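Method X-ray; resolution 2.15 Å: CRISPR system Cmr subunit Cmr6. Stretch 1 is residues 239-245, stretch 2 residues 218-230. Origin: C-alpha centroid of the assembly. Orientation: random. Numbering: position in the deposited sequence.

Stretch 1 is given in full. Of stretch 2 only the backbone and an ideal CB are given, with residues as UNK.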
ATOM      1  N   TYR A 239      10.067   7.773  -5.144  1.00 62.27           N
ATOM      2  CA  TYR A 239       8.854   8.252  -5.779  1.00 59.42           C
ATOM      3  C   TYR A 239       7.625   7.773  -5.023  1.00 60.75           C
ATOM      4  O   TYR A 239       7.689   6.783  -4.302  1.00 58.24           O
ATOM      5  CB  TYR A 239       8.800   7.791  -7.232  1.00 54.49           C
ATOM      6  CG  TYR A 239       9.786   8.513  -8.125  1.00 52.88           C
ATOM      7  CD1 TYR A 239       9.548   9.825  -8.520  1.00 58.94           C
ATOM      8  CD2 TYR A 239      10.955   7.889  -8.566  1.00 49.75           C
ATOM      9  CE1 TYR A 239      10.437  10.500  -9.332  1.00 61.33           C
ATOM     10  CE2 TYR A 239      11.860   8.558  -9.382  1.00 50.94           C
ATOM     11  CZ  TYR A 239      11.592   9.863  -9.761  1.00 61.71           C
ATOM     12  OH  TYR A 239      12.479  10.541 -10.558  1.00 62.03           O
ATOM     13  N   GLY A 240       6.521   8.499  -5.162  1.00 57.54           N
ATOM     14  CA  GLY A 240       5.234   8.028  -4.688  1.00 57.09           C
ATOM     15  C   GLY A 240       4.911   8.132  -3.208  1.00 56.34           C
ATOM     16  O   GLY A 240       4.008   7.444  -2.740  1.00 56.14           O
ATOM     17  N   ARG A 241       5.616   8.981  -2.466  1.00 49.91           N
ATOM     18  CA  ARG A 241       5.290   9.179  -1.065  1.00 53.14           C
ATOM     19  C   ARG A 241       4.154  10.215  -0.908  1.00 58.45           C
ATOM     20  O   ARG A 241       4.209  11.286  -1.502  1.00 60.22           O
ATOM     21  CB  ARG A 241       6.513   9.660  -0.276  1.00 55.66           C
ATOM     22  CG  ARG A 241       7.696   8.730  -0.255  1.00 65.20           C
ATOM     23  CD  ARG A 241       7.289   7.285  -0.029  1.00 64.48           C
ATOM     24  NE  ARG A 241       8.429   6.441   0.322  1.00 65.20           N
ATOM     25  CZ  ARG A 241       9.199   5.815  -0.558  1.00 70.60           C
ATOM     26  NH1 ARG A 241      10.202   5.068  -0.136  1.00 71.77           N
ATOM     27  NH2 ARG A 241       8.969   5.932  -1.857  1.00 70.14           N
ATOM     28  N   LEU A 242       3.143   9.906  -0.100  1.00 63.96           N
ATOM     29  CA  LEU A 242       2.060  10.870   0.170  1.00 64.66           C
ATOM     30  C   LEU A 242       1.927  11.156   1.670  1.00 70.70           C
ATOM     31  O   LEU A 242       2.060  10.236   2.486  1.00 72.24           O
ATOM     32  CB  LEU A 242       0.716  10.369  -0.384  1.00 51.39           C
ATOM     33  CG  LEU A 242       0.518  10.449  -1.899  1.00 60.46           C
ATOM     34  CD1 LEU A 242       0.867   9.144  -2.578  1.00 52.98           C
ATOM     35  CD2 LEU A 242      -0.925  10.878  -2.255  1.00 56.02           C
ATOM     36  N   VAL A 243       1.676  12.421   2.031  1.00 61.50           N
ATOM     37  CA  VAL A 243       1.496  12.786   3.435  1.00 59.91           C
ATOM     38  C   VAL A 243       0.218  13.608   3.665  1.00 60.74           C
ATOM     39  O   VAL A 243      -0.164  14.421   2.830  1.00 61.98           O
ATOM     40  CB  VAL A 243       2.723  13.573   3.981  1.00 71.53           C
ATOM     41  CG1 VAL A 243       4.003  12.758   3.811  1.00 72.80           C
ATOM     42  CG2 VAL A 243       2.869  14.940   3.302  1.00 59.51           C
ATOM     43  N   GLU A 244      -0.451  13.358   4.788  1.00 64.56           N
ATOM     44  CA  GLU A 244      -1.674  14.074   5.158  1.00 74.10           C
ATOM     45  C   GLU A 244      -1.411  15.576   5.320  1.00 78.34           C
ATOM     46  O   GLU A 244      -0.321  15.967   5.729  1.00 77.84           O
ATOM     47  CB  GLU A 244      -2.252  13.499   6.458  1.00 78.98           C
ATOM     48  CG  GLU A 244      -3.743  13.747   6.667  1.00 80.81           C
ATOM     49  CD  GLU A 244      -4.312  12.958   7.842  1.00 85.18           C
ATOM     50  OE1 GLU A 244      -3.522  12.284   8.544  1.00 84.29           O
ATOM     51  OE2 GLU A 244      -5.544  13.008   8.064  1.00 89.46           O
ATOM     52  N   TYR A 245      -2.399  16.404   4.980  1.00 76.56           N
ATOM     53  CA  TYR A 245      -2.314  17.848   5.209  1.00 80.47           C
ATOM     54  C   TYR A 245      -3.633  18.419   5.718  1.00 97.06           C
ATOM     55  O   TYR A 245      -4.630  17.702   5.784  1.00 86.36           O
ATOM     56  CB  TYR A 245      -1.886  18.587   3.936  1.00 84.10           C
ATOM     57  CG  TYR A 245      -2.946  18.688   2.854  1.00 84.34           C
ATOM     58  CD1 TYR A 245      -3.117  17.665   1.935  1.00 80.72           C
ATOM     59  CD2 TYR A 245      -3.750  19.824   2.730  1.00 83.57           C
ATOM     60  CE1 TYR A 245      -4.068  17.746   0.939  1.00 83.12           C
ATOM     61  CE2 TYR A 245      -4.711  19.914   1.733  1.00 82.09           C
ATOM     62  CZ  TYR A 245      -4.863  18.864   0.836  1.00 89.71           C
ATOM     63  OH  TYR A 245      -5.804  18.919  -0.171  1.00 84.78           O
ATOM     64  N   UNK A 218      -6.742   0.457  10.391  1.00 69.29           N
ATOM     65  CA  UNK A 218      -6.439   0.260   8.980  1.00 70.98           C
ATOM     66  C   UNK A 218      -5.960   1.554   8.344  1.00 65.16           C
ATOM     67  O   UNK A 218      -4.975   1.581   7.604  1.00 69.16           O
ATOM     68  CB  UNK A 218      -7.666  -0.271   8.237  1.00 70.98           C
ATOM     69  N   UNK A 219      -6.660   2.627   8.655  1.00 66.55           N
ATOM     70  CA  UNK A 219      -6.337   3.942   8.131  1.00 59.99           C
ATOM     71  C   UNK A 219      -4.944   4.376   8.573  1.00 63.83           C
ATOM     72  O   UNK A 219      -4.210   5.020   7.827  1.00 66.50           O
ATOM     73  CB  UNK A 219      -7.381   4.966   8.581  1.00 59.99           C
ATOM     74  N   UNK A 220      -4.586   4.007   9.793  1.00 68.26           N
ATOM     75  CA  UNK A 220      -3.312   4.401  10.368  1.00 71.76           C
ATOM     76  C   UNK A 220      -2.175   3.648   9.688  1.00 65.07           C
ATOM     77  O   UNK A 220      -1.102   4.191   9.456  1.00 63.72           O
ATOM     78  CB  UNK A 220      -3.299   4.147  11.877  1.00 71.76           C
ATOM     79  N   UNK A 221      -2.434   2.397   9.348  1.00 61.15           N
ATOM     80  CA  UNK A 221      -1.475   1.625   8.595  1.00 65.72           C
ATOM     81  C   UNK A 221      -1.308   2.218   7.196  1.00 59.27           C
ATOM     82  O   UNK A 221      -0.201   2.305   6.687  1.00 55.95           O
ATOM     83  CB  UNK A 221      -1.909   0.160   8.517  1.00 65.72           C
ATOM     84  N   UNK A 222      -2.402   2.662   6.592  1.00 58.50           N
ATOM     85  CA  UNK A 222      -2.352   3.208   5.237  1.00 53.48           C
ATOM     86  C   UNK A 222      -1.532   4.497   5.204  1.00 65.75           C
ATOM     87  O   UNK A 222      -0.703   4.704   4.304  1.00 62.33           O
ATOM     88  CB  UNK A 222      -3.766   3.466   4.712  1.00 53.48           C
ATOM     89  N   UNK A 223      -1.765   5.349   6.205  1.00 65.63           N
ATOM     90  CA  UNK A 223      -0.967   6.537   6.440  1.00 60.30           C
ATOM     91  C   UNK A 223       0.503   6.187   6.486  1.00 63.21           C
ATOM     92  O   UNK A 223       1.330   6.782   5.791  1.00 54.97           O
ATOM     93  CB  UNK A 223      -1.391   7.226   7.738  1.00 60.30           C
ATOM     94  N   UNK A 224       0.818   5.252   7.372  1.00 57.50           N
ATOM     95  CA  UNK A 224       2.178   4.806   7.588  1.00 68.28           C
ATOM     96  C   UNK A 224       2.793   4.339   6.272  1.00 57.46           C
ATOM     97  O   UNK A 224       3.909   4.710   5.919  1.00 64.43           O
ATOM     98  CB  UNK A 224       2.217   3.687   8.631  1.00 68.28           C
ATOM     99  N   UNK A 225       2.039   3.553   5.521  1.00 57.59           N
ATOM    100  CA  UNK A 225       2.553   2.961   4.288  1.00 52.11           C
ATOM    101  C   UNK A 225       2.756   3.995   3.165  1.00 55.58           C
ATOM    102  O   UNK A 225       3.702   3.893   2.384  1.00 60.91           O
ATOM    103  CB  UNK A 225       1.597   1.866   3.811  1.00 52.11           C
ATOM    104  N   UNK A 226       1.902   5.015   3.102  1.00 59.62           N
ATOM    105  CA  UNK A 226       2.016   6.033   2.046  1.00 51.94           C
ATOM    106  C   UNK A 226       3.173   6.991   2.294  1.00 53.65           C
ATOM    107  O   UNK A 226       3.755   7.529   1.358  1.00 62.38           O
ATOM    108  CB  UNK A 226       0.712   6.826   1.934  1.00 51.94           C
ATOM    109  N   UNK A 227       3.490   7.227   3.558  1.00 54.03           N
ATOM    110  CA  UNK A 227       4.582   8.120   3.910  1.00 54.42           C
ATOM    111  C   UNK A 227       5.927   7.424   3.737  1.00 60.72           C
ATOM    112  O   UNK A 227       6.832   7.973   3.132  1.00 70.40           O
ATOM    113  CB  UNK A 227       4.422   8.618   5.348  1.00 54.42           C
ATOM    114  N   UNK A 228       6.040   6.194   4.233  1.00 58.89           N
ATOM    115  CA  UNK A 228       7.347   5.543   4.320  1.00 67.78           C
ATOM    116  C   UNK A 228       7.662   4.516   3.218  1.00 62.44           C
ATOM    117  O   UNK A 228       8.827   4.255   2.951  1.00 73.14           O
ATOM    118  CB  UNK A 228       7.453   4.847   5.679  1.00 67.78           C
ATOM    119  N   UNK A 229       6.656   3.955   2.556  1.00 56.23           N
ATOM    120  CA  UNK A 229       6.911   2.980   1.489  1.00 57.80           C
ATOM    121  C   UNK A 229       6.581   3.533   0.099  1.00 60.91           C
ATOM    122  O   UNK A 229       7.352   3.385  -0.837  1.00 54.27           O
ATOM    123  CB  UNK A 229       6.097   1.709   1.741  1.00 57.80           C
ATOM    124  N   UNK A 230       5.427   4.176  -0.037  1.00 60.24           N
ATOM    125  CA  UNK A 230       5.075   4.769  -1.310  1.00 57.62           C
ATOM    126  C   UNK A 230       4.186   3.898  -2.177  1.00 66.39           C
ATOM    127  O   UNK A 230       4.148   2.670  -2.023  1.00 61.28           O
ATOM    128  CB  UNK A 230       6.352   5.109  -2.081  1.00 57.62           C
TER

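Positions 218 to 228 belong to a helix that begins earlier in the chain; its axis passes 6.6 Å from that of strand 242-244, and the N-to-C directions of helix and strand make an angle of 134°. The backbones come closest near the helix's C-terminal end; earlier, only long side chains at 219 and 223 reach stretch 1.

At 218, 220, 221, 222, 224 and 225 no atom of stretch 1 lies within 5.5 Å of the ideal CB, and almost any helix-compatible residue would pass. They are Ala218, Ser220, Leu221, Val222, Leu224 and Ala225, none of which touches stretch 1.

Position 219 points sideways; a long side chain could approach the carboxylate of Glu244, and either a polar or an aromatic group would serve. It is Phe219, chi1 t, which presents its ring edge, with CE2 4.5 Å from Glu244 OE2.

Position 223 also points sideways, with no neighbour near CB, but the carboxylate of Glu244 lies within range of a long cationic side chain: lysine or arginine. It is Lys223, and its NZ forms a salt bridge with Glu244 OE1 at 2.6 Å. A water donates to Lys223 O at 2.6 Å and to Leu242 O at 2.9 Å, tying the backbones together.

At 226 the backbone speaks first: Leu242 N donates to the carbonyl O of 226 at 2.9 Å, a bond open to any side chain. The ideal CB lies 3.7 Å from Leu242 O and beside that leucine's side chain, so an apolar group suits. It is Leu226, with its CB 4.2 Å from Leu242 CB.

Position 227 points away overall, though its ideal CB sits 4.0 Å from Leu242 O and 4.4 Å from Val243 CG1. A long side chain with an aliphatic stem fits, whether its end is polar or not. It is Arg227, whose CG packs 3.9 Å from Val243 CG1.

Positions 228 and 229 point away, and stretch 1 meets chiefly their carbonyls, so identity is loosely constrained. They are Asp228, whose OD1 forms a salt bridge with Arg227 NE at 3.1 Å, and Leu229, whose O lies over one face of the Arg241 guanidinium, 3.1 Å from Arg241 CZ.

Position 230 is the strictest. Its phi/psi of 96/157 would jam a CB against the preceding carbonyl, and the ideal CB points toward stretch 1, clashing with Arg241 NH2 at 2.8 Å and sitting tightly 3.1 Å from Tyr239 O. Only glycine fits: Gly230 instead brings its CA to 3.2 Å from Gly240 O in a CA-H...O contact.

Stretch 2 218-230: AFSLVKLALRDLG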
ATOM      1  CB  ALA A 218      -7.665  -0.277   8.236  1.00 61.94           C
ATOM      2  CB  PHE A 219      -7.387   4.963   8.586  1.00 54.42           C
ATOM      3  CG  PHE A 219      -7.208   6.319   7.972  1.00 60.09           C
ATOM      4  CD1 PHE A 219      -7.546   6.545   6.643  1.00 57.33           C
ATOM      5  CD2 PHE A 219      -6.682   7.360   8.710  1.00 65.47           C
ATOM      6  CE1 PHE A 219      -7.364   7.788   6.068  1.00 52.50           C
ATOM      7  CE2 PHE A 219      -6.509   8.617   8.145  1.00 65.01           C
ATOM      8  CZ  PHE A 219      -6.850   8.828   6.822  1.00 66.66           C
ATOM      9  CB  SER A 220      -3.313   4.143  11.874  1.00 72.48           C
ATOM     10  OG  SER A 220      -4.034   5.151  12.549  1.00 75.45           O
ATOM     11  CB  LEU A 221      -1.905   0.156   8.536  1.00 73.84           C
ATOM     12  CG  LEU A 221      -1.736  -0.613   9.849  1.00 72.45           C
ATOM     13  CD1 LEU A 221      -2.247  -2.027   9.705  1.00 66.90           C
ATOM     14  CD2 LEU A 221      -0.269  -0.603  10.295  1.00 69.25           C
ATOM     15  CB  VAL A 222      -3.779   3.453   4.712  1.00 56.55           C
ATOM     16  CG1 VAL A 222      -3.788   4.420   3.531  1.00 53.48           C
ATOM     17  CG2 VAL A 222      -4.432   2.130   4.351  1.00 54.38           C
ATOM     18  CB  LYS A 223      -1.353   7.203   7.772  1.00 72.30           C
ATOM     19  CG  LYS A 223      -2.231   8.437   7.674  1.00 89.58           C
ATOM     20  CD  LYS A 223      -2.567   9.003   9.064  1.00 93.18           C
ATOM     21  CE  LYS A 223      -1.413   9.824   9.633  1.00 90.92           C
ATOM     22  NZ  LYS A 223      -1.217  11.102   8.890  1.00 91.61           N
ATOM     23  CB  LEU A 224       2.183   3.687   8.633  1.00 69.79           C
ATOM     24  CG  LEU A 224       3.486   3.128   9.187  1.00 74.60           C
ATOM     25  CD1 LEU A 224       4.435   4.245   9.594  1.00 76.25           C
ATOM     26  CD2 LEU A 224       3.141   2.243  10.368  1.00 72.35           C
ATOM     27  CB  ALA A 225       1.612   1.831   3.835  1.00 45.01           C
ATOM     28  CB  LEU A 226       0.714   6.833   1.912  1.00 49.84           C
ATOM     29  CG  LEU A 226      -0.568   6.074   1.529  1.00 61.64           C
ATOM     30  CD1 LEU A 226      -1.776   7.047   1.436  1.00 62.04           C
ATOM     31  CD2 LEU A 226      -0.424   5.277   0.245  1.00 60.76           C
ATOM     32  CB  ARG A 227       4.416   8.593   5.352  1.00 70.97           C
ATOM     33  CG  ARG A 227       5.364   9.683   5.801  1.00 79.35           C
ATOM     34  CD  ARG A 227       5.159   9.956   7.287  1.00 82.18           C
ATOM     35  NE  ARG A 227       5.545   8.805   8.096  1.00 87.52           N
ATOM     36  CZ  ARG A 227       4.972   8.458   9.245  1.00 89.97           C
ATOM     37  NH1 ARG A 227       3.967   9.165   9.731  1.00 88.96           N
ATOM     38  NH2 ARG A 227       5.407   7.394   9.908  1.00 91.18           N
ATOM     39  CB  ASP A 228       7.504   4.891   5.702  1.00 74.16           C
ATOM     40  CG  ASP A 228       7.536   5.927   6.837  1.00 80.23           C
ATOM     41  OD1 ASP A 228       7.698   7.134   6.550  1.00 80.07           O
ATOM     42  OD2 ASP A 228       7.410   5.538   8.015  1.00 84.42           O
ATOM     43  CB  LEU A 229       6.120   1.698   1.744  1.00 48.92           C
ATOM     44  CG  LEU A 229       6.486   1.024   3.073  1.00 61.50           C
ATOM     45  CD1 LEU A 229       5.717  -0.270   3.293  1.00 66.40           C
ATOM     46  CD2 LEU A 229       7.972   0.757   3.121  1.00 59.09           C
TER
HETATM   47  O   HOH W   1       0.913   9.155   4.891  1.00 65.10           O
HETATM   48  O   HOH W   2      10.119   7.756   2.689  1.00 67.75           O
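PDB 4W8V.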